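Local coordinates for protein 2-polyprenyl-6-methoxyphenol hydroxylase-like FAD-dependent oxidoreductase (Streptomyces sp. NRRL 11266, PDB 6UI5) that binds flavin-adenine dinucleotide and belongs to the FAD-dependent oxidoreductases, with a Rossmann-type FAD domain followed by a thioredoxin-like C-terminal domain, at residues W482-D485 against E486-A490. Numbering follows the deposited sequence.
Sequences WGQD and ELRTA
The carboxylate of E486 folds back onto the backbone N of G483, as in the side-chain-to-backbone half of a capping box. G483 is the N-cap of helix 484-495, the last helix of the chain, in a C-terminal region that belongs by family to the thioredoxin clan. G483 N donates to E486 OE2 at 2.9 Å, with an N-H...O angle of 151°, from above the carboxylate plane. The bend at chi2 (76°) turns the acid toward the helix start, where the helix dipole would probably favour its negative charge. With CG beside the backbone N (chi1 -74°), E486 lays this methylene over one face of the W482 indole, a CH-pi contact with CG 4.0 Å from the five-membered ring centroid. From G483 O, 3.1 Å from L487 N, the first helical bond runs almost straight; this carbonyl also accepts from W476 NE1 on strand 474-477. Q484 O lies over the centre of the R488 guanidinium face, while R488 NH1 approaches Q484 CG to 3.4 Å. The Q484 amide and the R488 guanidinium both reach E444, by hydrogen bond and salt bridge respectively, tying the first turn to a neighbouring loop. One residue further along, D485 O accepts T489 N at 3.1 Å and, weakly, T489 OG1 at 3.4 Å.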
ATOM      1  N   TRP A 482       7.683  30.004 -15.237  1.00 49.62           N
ATOM      2  CA  TRP A 482       7.887  29.950 -16.680  1.00 47.36           C
ATOM      3  C   TRP A 482       7.270  31.162 -17.360  1.00 42.66           C
ATOM      4  O   TRP A 482       6.366  31.815 -16.831  1.00 59.42           O
ATOM      5  CB  TRP A 482       7.292  28.643 -17.275  1.00 46.86           C
ATOM      6  CG  TRP A 482       7.969  27.423 -16.777  1.00 56.71           C
ATOM      7  CD1 TRP A 482       9.003  27.370 -15.880  1.00 62.03           C
ATOM      8  CD2 TRP A 482       7.654  26.069 -17.105  1.00 63.99           C
ATOM      9  NE1 TRP A 482       9.355  26.063 -15.645  1.00 67.99           N
ATOM     10  CE2 TRP A 482       8.542  25.247 -16.380  1.00 62.10           C
ATOM     11  CE3 TRP A 482       6.707  25.466 -17.953  1.00 57.16           C
ATOM     12  CZ2 TRP A 482       8.522  23.858 -16.478  1.00 67.16           C
ATOM     13  CZ3 TRP A 482       6.687  24.081 -18.045  1.00 58.19           C
ATOM     14  CH2 TRP A 482       7.588  23.293 -17.312  1.00 55.52           C
ATOM     15  N   GLY A 483       7.752  31.457 -18.554  1.00 40.38           N
ATOM     16  CA  GLY A 483       7.326  32.644 -19.275  1.00 38.89           C
ATOM     17  C   GLY A 483       7.465  32.423 -20.735  1.00 49.52           C
ATOM     18  O   GLY A 483       7.361  31.290 -21.209  1.00 65.00           O
ATOM     19  N   GLN A 484       7.709  33.512 -21.468  1.00 46.84           N
ATOM     20  CA  GLN A 484       7.571  33.465 -22.915  1.00 51.29           C
ATOM     21  C   GLN A 484       8.622  32.570 -23.567  1.00 65.62           C
ATOM     22  O   GLN A 484       8.369  32.005 -24.641  1.00 75.15           O
ATOM     23  CB  GLN A 484       7.597  34.881 -23.486  1.00 53.67           C
ATOM     24  CG  GLN A 484       7.048  34.996 -24.905  1.00 69.92           C
ATOM     25  CD  GLN A 484       5.538  34.707 -24.994  1.00 72.91           C
ATOM     26  OE1 GLN A 484       4.809  34.884 -24.020  1.00 76.92           O
ATOM     27  NE2 GLN A 484       5.085  34.264 -26.147  1.00 72.95           N
ATOM     28  N   ASP A 485       9.782  32.384 -22.937  1.00 72.39           N
ATOM     29  CA  ASP A 485      10.793  31.559 -23.594  1.00 78.26           C
ATOM     30  C   ASP A 485      10.506  30.068 -23.407  1.00 65.82           C
ATOM     31  O   ASP A 485      10.699  29.278 -24.338  1.00 63.79           O
ATOM     32  CB  ASP A 485      12.201  31.913 -23.094  1.00 77.53           C
ATOM     33  CG  ASP A 485      13.300  31.146 -23.839  1.00 86.63           C
ATOM     34  OD1 ASP A 485      13.074  30.717 -24.994  1.00108.15           O
ATOM     35  OD2 ASP A 485      14.383  30.938 -23.262  1.00 79.94           O
ATOM     36  N   GLU A 486      10.068  29.673 -22.207  1.00 54.43           N
ATOM     37  CA  GLU A 486       9.676  28.295 -21.960  1.00 44.34           C
ATOM     38  C   GLU A 486       8.517  27.887 -22.858  1.00 58.79           C
ATOM     39  O   GLU A 486       8.502  26.778 -23.399  1.00 53.29           O
ATOM     40  CB  GLU A 486       9.262  28.109 -20.499  1.00 43.75           C
ATOM     41  CG  GLU A 486      10.368  28.103 -19.498  1.00 59.54           C
ATOM     42  CD  GLU A 486      10.908  29.510 -19.228  1.00 68.00           C
ATOM     43  OE1 GLU A 486      12.018  29.603 -18.647  1.00 57.20           O
ATOM     44  OE2 GLU A 486      10.224  30.497 -19.617  1.00 61.14           O
ATOM     45  N   LEU A 487       7.521  28.759 -23.001  1.00 66.12           N
ATOM     46  CA  LEU A 487       6.425  28.483 -23.918  1.00 65.69           C
ATOM     47  C   LEU A 487       6.932  28.211 -25.329  1.00 72.66           C
ATOM     48  O   LEU A 487       6.424  27.308 -26.005  1.00 78.29           O
ATOM     49  CB  LEU A 487       5.445  29.645 -23.907  1.00 61.92           C
ATOM     50  CG  LEU A 487       4.332  29.720 -24.940  1.00 58.92           C
ATOM     51  CD1 LEU A 487       3.198  30.416 -24.288  1.00 65.45           C
ATOM     52  CD2 LEU A 487       4.797  30.565 -26.070  1.00 64.60           C
ATOM     53  N   ARG A 488       7.918  28.987 -25.803  1.00 67.63           N
ATOM     54  CA  ARG A 488       8.488  28.718 -27.129  1.00 65.29           C
ATOM     55  C   ARG A 488       9.196  27.360 -27.163  1.00 62.43           C
ATOM     56  O   ARG A 488       9.289  26.723 -28.222  1.00 58.76           O
ATOM     57  CB  ARG A 488       9.466  29.836 -27.550  1.00 53.56           C
ATOM     58  CG  ARG A 488       8.830  31.124 -28.110  1.00 54.31           C
ATOM     59  CD  ARG A 488       9.859  32.118 -28.702  1.00 62.89           C
ATOM     60  NE  ARG A 488      10.710  32.771 -27.686  1.00 79.70           N
ATOM     61  CZ  ARG A 488      10.452  33.948 -27.094  1.00 83.18           C
ATOM     62  NH1 ARG A 488       9.357  34.640 -27.396  1.00 78.01           N
ATOM     63  NH2 ARG A 488      11.296  34.444 -26.193  1.00 82.87           N
ATOM     64  N   THR A 489       9.714  26.907 -26.023  1.00 55.67           N
ATOM     65  CA  THR A 489      10.331  25.588 -25.986  1.00 63.25           C
ATOM     66  C   THR A 489       9.257  24.503 -26.078  1.00 63.52           C
ATOM     67  O   THR A 489       9.295  23.640 -26.965  1.00 59.37           O
ATOM     68  CB  THR A 489      11.172  25.455 -24.710  1.00 61.08           C
ATOM     69  OG1 THR A 489      12.305  26.350 -24.775  1.00 60.82           O
ATOM     70  CG2 THR A 489      11.652  24.008 -24.525  1.00 46.88           C
ATOM     71  N   ALA A 490       8.252  24.593 -25.204  1.00 50.00           N
ATOM     72  CA  ALA A 490       7.094  23.718 -25.239  1.00 57.48           C
ATOM     73  C   ALA A 490       6.483  23.633 -26.638  1.00 61.62           C
ATOM     74  O   ALA A 490       6.116  22.549 -27.101  1.00 65.10           O
ATOM     75  CB  ALA A 490       6.072  24.227 -24.224  1.00 58.62           C
TER